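Aldo-keto Reductase, OXIDOREDUCTASE (Salmonella typhimurium, PDB 5T79) probably reduces aldehydes such as 3-hydroxybutanal to the alcohol as an NADPH-dependent aldo-keto reductase built on a TIM barrel. Local coordinates at residues 44-49 with 81-86; 51-56 with 86-91; 270-275 with 321-326. All coordinates share one frame; numbering follows the deposited sequence. Where two conformers were deposited one is given.

Interactions 1 and 2 share helix 42-54. In interaction 1 (44-49 with 81-86) it meets the end of helix 72-85. In interaction 2 (51-56 with 86-91) its last turn meets the loop that follows. The two adjoin, with centres about 9 Å apart, share Leu86, and touch where Phe85 CE2 lies 3.8 Å from Phe53 CB. Both are partly buried. Interaction 1 adds charged pairs to apolar packing, whereas interaction 2 rests on aromatic contact beside one carboxylate. Interaction 3 (270-275 with 321-326) lies about 36 Å from interaction 1, centre to centre. It is a surface contact made by one salt bridge and a water.

Interaction 1: 44-49 with 81-86; sequences NSRALL and LQEDFL
Arg46 meets Glu83 and Asp84 with the same end of its guanidinium, but the two carboxylates are turned differently against it. The plane of Glu83 lies 15° from that of the guanidinium, so the two groups are almost coplanar. NH1 and NH2 of Arg46 both reach OE1 of Glu83, each at 2.8 Å. OE1 therefore sits in the fork between the two nitrogens and is met nearly along its C-O bond. The Asp84 carboxylate is turned 67° from the guanidinium. Its OD2 receives Arg46 NH1 from above the carboxylate plane, at 2.9 Å and with a fairly straight N-H...O angle of 161°. Both acceptor oxygens still lie at the edge of the guanidinium, near its plane.

The arginine starts with CG opposite its backbone N. Its chain then bends at chi3, and the guanidinium reaches Glu83 and Asp84 in the last turns of helix 72-85. On the way, CG of Arg46 passes 3.3 Å from OD2 of Asp84.

One turn further along helix 42-54, Leu49 meets the Phe85 ring. The backbone O of Leu49 lies at the ring edge, 3.7 Å from CZ of Phe85. CB of Leu49 is 4.0 Å from the same CZ. Phe36, Phe77 and Ile80 also pack on Leu49, and Tyr3 meets the Phe85 ring.

The contact joins two neighbouring outer helices of the TIM barrel. The axes of segments 44-49 and 81-85 come within 11.5 Å of each other. Glu83 OE2 also pairs with Arg79, and Asp84 OD2 accepts from Gln50. Two carboxylates share Arg46 NH1, so the arginine's positive charge probably offsets the repulsion between them and favours their ionised forms.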
loop_
_atom_site.group_PDB
_atom_site.type_symbol
_atom_site.label_atom_id
_atom_site.label_comp_id
_atom_site.label_asym_id
_atom_site.label_seq_id
_atom_site.Cartn_x
_atom_site.Cartn_y
_atom_site.Cartn_z
ATOM N N ASN A 44 11.892 -7.806 -15.422
ATOM C CA ASN A 44 12.003 -7.693 -13.967
ATOM C C ASN A 44 10.637 -7.466 -13.330
ATOM O O ASN A 44 10.336 -8.126 -12.332
ATOM C CB ASN A 44 12.978 -6.591 -13.567
ATOM C CG ASN A 44 13.169 -6.519 -12.066
ATOM O OD1 ASN A 44 13.467 -7.525 -11.395
ATOM N ND2 ASN A 44 12.907 -5.349 -11.504
ATOM N N SER A 45 9.806 -6.547 -13.884
ATOM C CA SER A 45 8.442 -6.284 -13.385
ATOM C C SER A 45 7.633 -7.591 -13.319
ATOM O O SER A 45 6.959 -7.887 -12.326
ATOM C CB SER A 45 7.731 -5.297 -14.317
ATOM O OG SER A 45 8.409 -4.057 -14.305
ATOM N N ARG A 46 7.732 -8.390 -14.389
ATOM C CA ARG A 46 7.006 -9.658 -14.513
ATOM C C ARG A 46 7.471 -10.632 -13.423
ATOM O O ARG A 46 6.637 -11.245 -12.761
ATOM C CB ARG A 46 7.246 -10.251 -15.927
ATOM C CG ARG A 46 6.373 -11.455 -16.236
ATOM C CD ARG A 46 6.757 -12.134 -17.536
ATOM N NE ARG A 46 6.774 -11.204 -18.674
ATOM C CZ ARG A 46 5.717 -10.871 -19.401
ATOM N NH1 ARG A 46 4.519 -11.375 -19.114
ATOM N NH2 ARG A 46 5.847 -10.043 -20.429
ATOM N N ALA A 47 8.795 -10.753 -13.233
ATOM C CA ALA A 47 9.398 -11.631 -12.221
ATOM C C ALA A 47 8.932 -11.232 -10.807
ATOM O O ALA A 47 8.657 -12.110 -9.989
ATOM C CB ALA A 47 10.926 -11.570 -12.308
ATOM N N LEU A 48 8.828 -9.922 -10.529
ATOM C CA LEU A 48 8.353 -9.412 -9.210
ATOM C C LEU A 48 6.896 -9.813 -8.956
ATOM O O LEU A 48 6.575 -10.365 -7.906
ATOM C CB LEU A 48 8.478 -7.861 -9.141
ATOM C CG LEU A 48 9.904 -7.310 -9.106
ATOM C CD1 LEU A 48 9.934 -5.799 -9.353
ATOM C CD2 LEU A 48 10.607 -7.684 -7.807
ATOM N N LEU A 49 6.014 -9.555 -9.919
ATOM C CA LEU A 49 4.611 -9.944 -9.769
ATOM C C LEU A 49 4.454 -11.471 -9.605
ATOM O O LEU A 49 3.687 -11.909 -8.761
ATOM C CB LEU A 49 3.766 -9.452 -10.956
ATOM C CG LEU A 49 3.630 -7.934 -11.092
ATOM C CD1 LEU A 49 2.852 -7.575 -12.351
ATOM C CD2 LEU A 49 2.990 -7.323 -9.854
ATOM N N LEU A 81 -0.881 -8.849 -16.582
ATOM C CA LEU A 81 -2.141 -9.470 -16.148
ATOM C C LEU A 81 -2.756 -10.300 -17.304
ATOM O O LEU A 81 -3.108 -11.465 -17.097
ATOM C CB LEU A 81 -3.141 -8.417 -15.646
ATOM C CG LEU A 81 -4.603 -8.863 -15.513
ATOM C CD1 LEU A 81 -4.803 -9.831 -14.355
ATOM C CD2 LEU A 81 -5.492 -7.678 -15.337
ATOM N N GLN A 82 -2.853 -9.703 -18.510
ATOM C CA GLN A 82 -3.422 -10.369 -19.692
ATOM C C GLN A 82 -2.581 -11.597 -20.080
ATOM O O GLN A 82 -3.129 -12.653 -20.409
ATOM C CB GLN A 82 -3.486 -9.368 -20.873
ATOM C CG GLN A 82 -3.985 -9.951 -22.214
ATOM C CD GLN A 82 -5.458 -10.317 -22.249
ATOM O OE1 GLN A 82 -6.315 -9.683 -21.618
ATOM N NE2 GLN A 82 -5.795 -11.334 -23.035
ATOM N N GLU A 83 -1.246 -11.457 -20.042
ATOM C CA GLU A 83 -0.364 -12.533 -20.489
ATOM C C GLU A 83 -0.245 -13.673 -19.498
ATOM O O GLU A 83 -0.195 -14.832 -19.928
ATOM C CB GLU A 83 1.045 -11.990 -20.793
ATOM C CG GLU A 83 1.093 -11.103 -22.035
ATOM C CD GLU A 83 2.411 -10.410 -22.332
ATOM O OE1 GLU A 83 3.320 -10.434 -21.471
ATOM O OE2 GLU A 83 2.516 -9.798 -23.418
ATOM N N ASP A 84 -0.196 -13.368 -18.185
ATOM C CA ASP A 84 0.109 -14.394 -17.202
ATOM C C ASP A 84 -0.910 -14.638 -16.104
ATOM O O ASP A 84 -0.894 -15.728 -15.535
ATOM C CB ASP A 84 1.445 -14.011 -16.500
ATOM C CG ASP A 84 2.666 -13.841 -17.395
ATOM O OD1 ASP A 84 2.719 -14.490 -18.470
ATOM O OD2 ASP A 84 3.603 -13.129 -16.988
ATOM N N PHE A 85 -1.751 -13.655 -15.755
ATOM C CA PHE A 85 -2.599 -13.799 -14.573
ATOM C C PHE A 85 -4.110 -13.875 -14.794
ATOM O O PHE A 85 -4.824 -14.006 -13.802
ATOM C CB PHE A 85 -2.336 -12.612 -13.632
ATOM C CG PHE A 85 -0.988 -12.651 -12.940
ATOM C CD1 PHE A 85 0.128 -12.054 -13.521
ATOM C CD2 PHE A 85 -0.852 -13.229 -11.685
ATOM C CE1 PHE A 85 1.369 -12.056 -12.868
ATOM C CE2 PHE A 85 0.386 -13.230 -11.029
ATOM C CZ PHE A 85 1.487 -12.643 -11.623
ATOM N N LEU A 86 -4.596 -13.797 -16.049
ATOM C CA LEU A 86 -6.039 -13.804 -16.334
ATOM C C LEU A 86 -6.813 -14.949 -15.654
ATOM O O LEU A 86 -7.851 -14.638 -15.067
ATOM C CB LEU A 86 -6.350 -13.813 -17.833
ATOM C CG LEU A 86 -6.238 -12.488 -18.580
ATOM C CD1 LEU A 86 -6.942 -12.585 -19.905
ATOM C CD2 LEU A 86 -6.822 -11.318 -17.780
#

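Interaction 2: 51-56 with 86-91; sequences RAFDLG and LPWRDE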
loop_
_atom_site.group_PDB
_atom_site.type_symbol
_atom_site.label_atom_id
_atom_site.label_comp_id
_atom_site.label_asym_id
_atom_site.label_seq_id
_atom_site.Cartn_x
_atom_site.Cartn_y
_atom_site.Cartn_z
ATOM N N ARG A 51 6.743 -13.673 -8.496
ATOM C CA ARG A 51 7.296 -14.137 -7.206
ATOM C C ARG A 51 6.343 -13.771 -6.052
ATOM O O ARG A 51 6.107 -14.599 -5.152
ATOM C CB ARG A 51 8.697 -13.563 -6.948
ATOM C CG ARG A 51 9.421 -14.212 -5.722
ATOM C CD ARG A 51 9.659 -15.706 -5.961
ATOM N NE ARG A 51 10.374 -16.351 -4.862
ATOM C CZ ARG A 51 9.974 -17.457 -4.238
ATOM N NH1 ARG A 51 8.830 -18.045 -4.575
ATOM N NH2 ARG A 51 10.712 -17.984 -3.271
ATOM N N ALA A 52 5.759 -12.557 -6.113
ATOM C CA ALA A 52 4.823 -12.092 -5.087
ATOM C C ALA A 52 3.618 -13.045 -4.978
ATOM O O ALA A 52 3.336 -13.534 -3.883
ATOM C CB ALA A 52 4.353 -10.675 -5.394
ATOM N N PHE A 53 2.929 -13.332 -6.107
ATOM C CA PHE A 53 1.748 -14.212 -6.089
ATOM C C PHE A 53 2.122 -15.632 -5.678
ATOM O O PHE A 53 1.373 -16.236 -4.922
ATOM C CB PHE A 53 1.030 -14.206 -7.442
ATOM C CG PHE A 53 -0.339 -14.863 -7.438
ATOM C CD1 PHE A 53 -1.297 -14.513 -6.488
ATOM C CD2 PHE A 53 -0.690 -15.781 -8.423
ATOM C CE1 PHE A 53 -2.576 -15.100 -6.515
ATOM C CE2 PHE A 53 -1.963 -16.376 -8.435
ATOM C CZ PHE A 53 -2.898 -16.015 -7.494
ATOM N N ASP A 54 3.310 -16.142 -6.102
ATOM C CA ASP A 54 3.807 -17.473 -5.687
ATOM C C ASP A 54 4.022 -17.551 -4.164
ATOM O O ASP A 54 3.927 -18.640 -3.593
ATOM C CB ASP A 54 5.123 -17.842 -6.409
ATOM C CG ASP A 54 4.949 -18.247 -7.876
ATOM O OD1 ASP A 54 3.783 -18.413 -8.323
ATOM O OD2 ASP A 54 5.966 -18.373 -8.578
ATOM N N LEU A 55 4.308 -16.413 -3.512
ATOM C CA LEU A 55 4.495 -16.370 -2.050
ATOM C C LEU A 55 3.188 -16.000 -1.309
ATOM O O LEU A 55 3.200 -15.803 -0.091
ATOM C CB LEU A 55 5.627 -15.382 -1.692
ATOM C CG LEU A 55 7.034 -15.850 -2.093
ATOM C CD1 LEU A 55 8.063 -14.702 -1.961
ATOM C CD2 LEU A 55 7.459 -17.059 -1.281
ATOM N N GLY A 56 2.079 -15.935 -2.045
ATOM C CA GLY A 56 0.761 -15.652 -1.476
ATOM C C GLY A 56 0.349 -14.200 -1.384
ATOM O O GLY A 56 -0.680 -13.885 -0.776
ATOM N N LEU A 86 -4.596 -13.797 -16.049
ATOM C CA LEU A 86 -6.039 -13.804 -16.334
ATOM C C LEU A 86 -6.813 -14.949 -15.654
ATOM O O LEU A 86 -7.851 -14.638 -15.067
ATOM C CB LEU A 86 -6.350 -13.813 -17.833
ATOM C CG LEU A 86 -6.238 -12.488 -18.580
ATOM C CD1 LEU A 86 -6.942 -12.585 -19.905
ATOM C CD2 LEU A 86 -6.822 -11.318 -17.780
ATOM N N PRO A 87 -6.351 -16.231 -15.639
ATOM C CA PRO A 87 -7.140 -17.284 -14.954
ATOM C C PRO A 87 -7.238 -17.076 -13.432
ATOM O O PRO A 87 -8.096 -17.679 -12.809
ATOM C CB PRO A 87 -6.359 -18.568 -15.259
ATOM C CG PRO A 87 -5.611 -18.249 -16.536
ATOM C CD PRO A 87 -5.166 -16.842 -16.292
ATOM N N TRP A 88 -6.369 -16.234 -12.845
ATOM C CA TRP A 88 -6.368 -16.008 -11.400
ATOM C C TRP A 88 -6.749 -14.557 -11.038
ATOM O O TRP A 88 -6.547 -14.172 -9.886
ATOM C CB TRP A 88 -4.985 -16.393 -10.797
ATOM C CG TRP A 88 -4.622 -17.825 -11.085
ATOM C CD1 TRP A 88 -5.086 -18.938 -10.441
ATOM C CD2 TRP A 88 -3.872 -18.296 -12.211
ATOM N NE1 TRP A 88 -4.624 -20.078 -11.070
ATOM C CE2 TRP A 88 -3.888 -19.710 -12.169
ATOM C CE3 TRP A 88 -3.167 -17.655 -13.249
ATOM C CZ2 TRP A 88 -3.252 -20.495 -13.138
ATOM C CZ3 TRP A 88 -2.529 -18.435 -14.203
ATOM C CH2 TRP A 88 -2.595 -19.835 -14.159
ATOM N N ARG A 89 -7.391 -13.785 -11.961
ATOM C CA ARG A 89 -7.786 -12.391 -11.619
ATOM C C ARG A 89 -8.737 -12.372 -10.409
ATOM O O ARG A 89 -8.655 -11.455 -9.604
ATOM C CB ARG A 89 -8.433 -11.648 -12.816
ATOM C CG ARG A 89 -8.698 -10.132 -12.573
ATOM C CD ARG A 89 -10.122 -9.830 -12.045
ATOM N NE ARG A 89 -10.341 -8.415 -11.677
ATOM C CZ ARG A 89 -10.001 -7.872 -10.506
ATOM N NH1 ARG A 89 -9.381 -8.598 -9.583
ATOM N NH2 ARG A 89 -10.224 -6.584 -10.274
ATOM N N ASP A 90 -9.612 -13.385 -10.269
ATOM C CA ASP A 90 -10.572 -13.384 -9.155
ATOM C C ASP A 90 -9.906 -13.800 -7.816
ATOM O O ASP A 90 -10.544 -13.735 -6.762
ATOM C CB ASP A 90 -11.802 -14.238 -9.497
ATOM C CG ASP A 90 -12.617 -13.651 -10.665
ATOM O OD1 ASP A 90 -12.462 -12.452 -10.954
ATOM O OD2 ASP A 90 -13.443 -14.387 -11.244
ATOM N N GLU A 91 -8.592 -14.124 -7.855
ATOM C CA GLU A 91 -7.790 -14.397 -6.656
ATOM C C GLU A 91 -6.978 -13.140 -6.245
ATOM O O GLU A 91 -6.239 -13.184 -5.265
ATOM C CB GLU A 91 -6.831 -15.578 -6.930
ATOM C CG GLU A 91 -7.593 -16.902 -6.940
ATOM C CD GLU A 91 -6.783 -18.151 -7.227
ATOM O OE1 GLU A 91 -5.669 -18.291 -6.676
ATOM O OE2 GLU A 91 -7.278 -19.012 -7.980
#
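The far end of the Phe53 ring meets the base of Trp88 and the side chain of Glu91. CE2 of Phe53 lies 3.8 Å from CB of Trp88 and 4.0 Å from its CG. The two aromatic rings meet obliquely, with planes at 53°. The first bond of the Trp88 side chain points toward 51-56, but the indole leads away, so Phe53 touches mainly its root. Glu91 comes to the ring edge. Its OE1 lies near the ring plane, 3.7 Å from CZ of Phe53, and its CB is 4.0 Å from that same carbon. An oxygen in this position faces the slightly positive rim of the ring.

Phe53 reaches across because its CG stands opposite the backbone N (chi1 -169°), which sends the ring out from the last turn of the helix. That helix closes in a Schellman motif. Gly56 is the C-prime residue, with positive phi, and its N bonds to Phe53 O. The partner is the 3-10 turn that leads from helix 72-85 into strand 93-98. The contact thus joins the C-terminal end of helix 42-54 to the loop that follows the next outer helix of the TIM barrel, 72-85, away from the cofactor site.

Within the turn, Glu91 N bonds to Trp88 O at 2.9 Å, which keeps the two contact residues close together. Pro87 CB lies on one indole face, offset toward the rim. Further out, the N-terminal region packs on this pair. Tyr3, Pro5, Arg9 and Tyr10 touch Phe53, while Glu91 OE1 takes a hydrogen bond from Tyr10 OH and a salt bridge from Arg9.

Interaction 3: 270-275 with 321-326; sequences AARRGQ and CAEIDA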
loop_
_atom_site.group_PDB
_atom_site.type_symbol
_atom_site.label_atom_id
_atom_site.label_comp_id
_atom_site.label_asym_id
_atom_site.label_seq_id
_atom_site.Cartn_x
_atom_site.Cartn_y
_atom_site.Cartn_z
ATOM N N ALA A 270 18.028 -5.603 15.266
ATOM C CA ALA A 270 17.535 -6.606 14.321
ATOM C C ALA A 270 18.491 -7.815 14.302
ATOM O O ALA A 270 18.027 -8.957 14.356
ATOM C CB ALA A 270 17.380 -5.996 12.929
ATOM N N ALA A 271 19.823 -7.561 14.340
ATOM C CA ALA A 271 20.846 -8.617 14.386
ATOM C C ALA A 271 20.684 -9.516 15.615
ATOM O O ALA A 271 20.784 -10.735 15.486
ATOM C CB ALA A 271 22.237 -8.009 14.379
ATOM N N ARG A 272 20.403 -8.921 16.797
ATOM C CA ARG A 272 20.201 -9.680 18.049
ATOM C C ARG A 272 18.962 -10.557 17.941
ATOM O O ARG A 272 18.900 -11.621 18.561
ATOM C CB ARG A 272 20.075 -8.742 19.261
ATOM C CG ARG A 272 21.404 -8.147 19.731
ATOM C CD ARG A 272 21.280 -7.400 21.056
ATOM N NE ARG A 272 20.557 -6.128 20.935
ATOM C CZ ARG A 272 21.107 -4.985 20.534
ATOM N NH1 ARG A 272 22.385 -4.943 20.180
ATOM N NH2 ARG A 272 20.381 -3.882 20.470
ATOM N N ARG A 273 17.983 -10.121 17.130
ATOM C CA ARG A 273 16.748 -10.860 16.891
ATOM C C ARG A 273 16.918 -11.935 15.787
ATOM O O ARG A 273 16.023 -12.746 15.586
ATOM C CB ARG A 273 15.625 -9.884 16.516
ATOM C CG ARG A 273 15.185 -8.971 17.671
ATOM C CD ARG A 273 14.184 -7.909 17.216
ATOM N NE ARG A 273 13.075 -8.466 16.428
ATOM C CZ ARG A 273 11.956 -8.967 16.944
ATOM N NH1 ARG A 273 11.778 -9.000 18.262
ATOM N NH2 ARG A 273 11.013 -9.451 16.147
ATOM N N GLY A 274 18.062 -11.946 15.108
ATOM C CA GLY A 274 18.336 -12.895 14.029
ATOM C C GLY A 274 17.621 -12.566 12.735
ATOM O O GLY A 274 17.201 -13.465 12.005
ATOM N N GLN A 275 17.460 -11.272 12.425
ATOM C CA GLN A 275 16.789 -10.901 11.176
ATOM C C GLN A 275 17.405 -9.625 10.610
ATOM O O GLN A 275 18.206 -8.958 11.288
ATOM C CB GLN A 275 15.260 -10.768 11.381
ATOM C CG GLN A 275 14.817 -9.592 12.264
ATOM C CD GLN A 275 13.353 -9.578 12.644
ATOM O OE1 GLN A 275 12.958 -8.886 13.585
ATOM N NE2 GLN A 275 12.494 -10.293 11.910
ATOM N N CYS A 321 10.303 -2.847 22.604
ATOM C CA CYS A 321 9.606 -1.634 22.160
ATOM C C CYS A 321 10.189 -0.385 22.854
ATOM O O CYS A 321 10.339 0.651 22.206
ATOM C CB CYS A 321 8.106 -1.761 22.386
ATOM S SG CYS A 321 7.321 -3.000 21.327
ATOM N N ALA A 322 10.591 -0.516 24.134
ATOM C CA ALA A 322 11.240 0.553 24.899
ATOM C C ALA A 322 12.629 0.845 24.309
ATOM O O ALA A 322 13.005 2.007 24.169
ATOM C CB ALA A 322 11.349 0.160 26.365
ATOM N N GLU A 323 13.363 -0.216 23.914
ATOM C CA GLU A 323 14.688 -0.133 23.286
ATOM C C GLU A 323 14.619 0.673 21.979
ATOM O O GLU A 323 15.467 1.534 21.738
ATOM C CB GLU A 323 15.213 -1.543 23.003
ATOM C CG GLU A 323 16.720 -1.663 23.065
ATOM C CD GLU A 323 17.281 -3.043 22.799
ATOM O OE1 GLU A 323 16.631 -4.051 23.166
ATOM O OE2 GLU A 323 18.403 -3.109 22.253
ATOM N N ILE A 324 13.598 0.382 21.155
ATOM C CA ILE A 324 13.308 1.026 19.863
ATOM C C ILE A 324 12.966 2.493 20.080
ATOM O O ILE A 324 13.576 3.338 19.437
ATOM C CB ILE A 324 12.177 0.258 19.123
ATOM C CG1 ILE A 324 12.724 -1.068 18.557
ATOM C CG2 ILE A 324 11.544 1.123 18.003
ATOM C CD1 ILE A 324 11.661 -2.106 18.036
ATOM N N ASP A 325 12.022 2.796 21.006
ATOM C CA ASP A 325 11.594 4.163 21.334
ATOM C C ASP A 325 12.768 5.009 21.812
ATOM O O ASP A 325 12.819 6.191 21.475
ATOM C CB ASP A 325 10.482 4.162 22.394
ATOM C CG ASP A 325 9.131 3.639 21.928
ATOM O OD1 ASP A 325 8.967 3.390 20.691
ATOM O OD2 ASP A 325 8.225 3.514 22.777
ATOM N N ALA A 326 13.724 4.407 22.571
ATOM C CA ALA A 326 14.920 5.106 23.050
ATOM C C ALA A 326 15.848 5.469 21.872
ATOM O O ALA A 326 16.372 6.580 21.851
ATOM C CB ALA A 326 15.663 4.259 24.087
HETATM O O HOH W 1 17.876 -6.317 22.236
#
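Arg272 leaves its helix with CG beside the backbone N (chi1 -76°), and a bend at chi3 turns its guanidinium toward Glu323 on helix 318-329. Glu323 has a chi1 of -149°, away from a fully staggered value, and is extended beyond CG. The extended chain carries its carboxylate to the arginine. The two side chains approach from opposite directions.

Helix 257-272 ends here in a Schellman motif. Gly274 has positive phi, its N bonds to Ala271 O, and Gln275 N bonds to Ala270 O. The salt bridge thus ties the end of this helix to the C-terminal helix 318-329, on the outer surface of the TIM-barrel enzyme and far from the annotated sites.

NH2 of Arg272 donates a hydrogen bond to OE2 of Glu323 at 2.8 Å. The bond is bent, with an N-H...O angle of 132°, and OE2 is tilted from the guanidinium plane. The pair meets through a single nitrogen and a single oxygen. A water completes the bridge on the other carboxylate oxygen.

Next to this pair, Arg273 turns to its own segment. Its NE and NH2 both grip OE1 of Gln275, with NE at 2.9 Å, and both come from the same face of the amide. The amide nitrogen of Gln275 bonds to Asn313 O. Arg273 also forms a salt bridge with Glu320 and a cation-pi contact with Phe316, which brings its guanidinium to the region just before Cys321.

The bridging water accepts from Arg272 NE at 3.0 Å and donates to Glu323 OE1 at 2.7 Å.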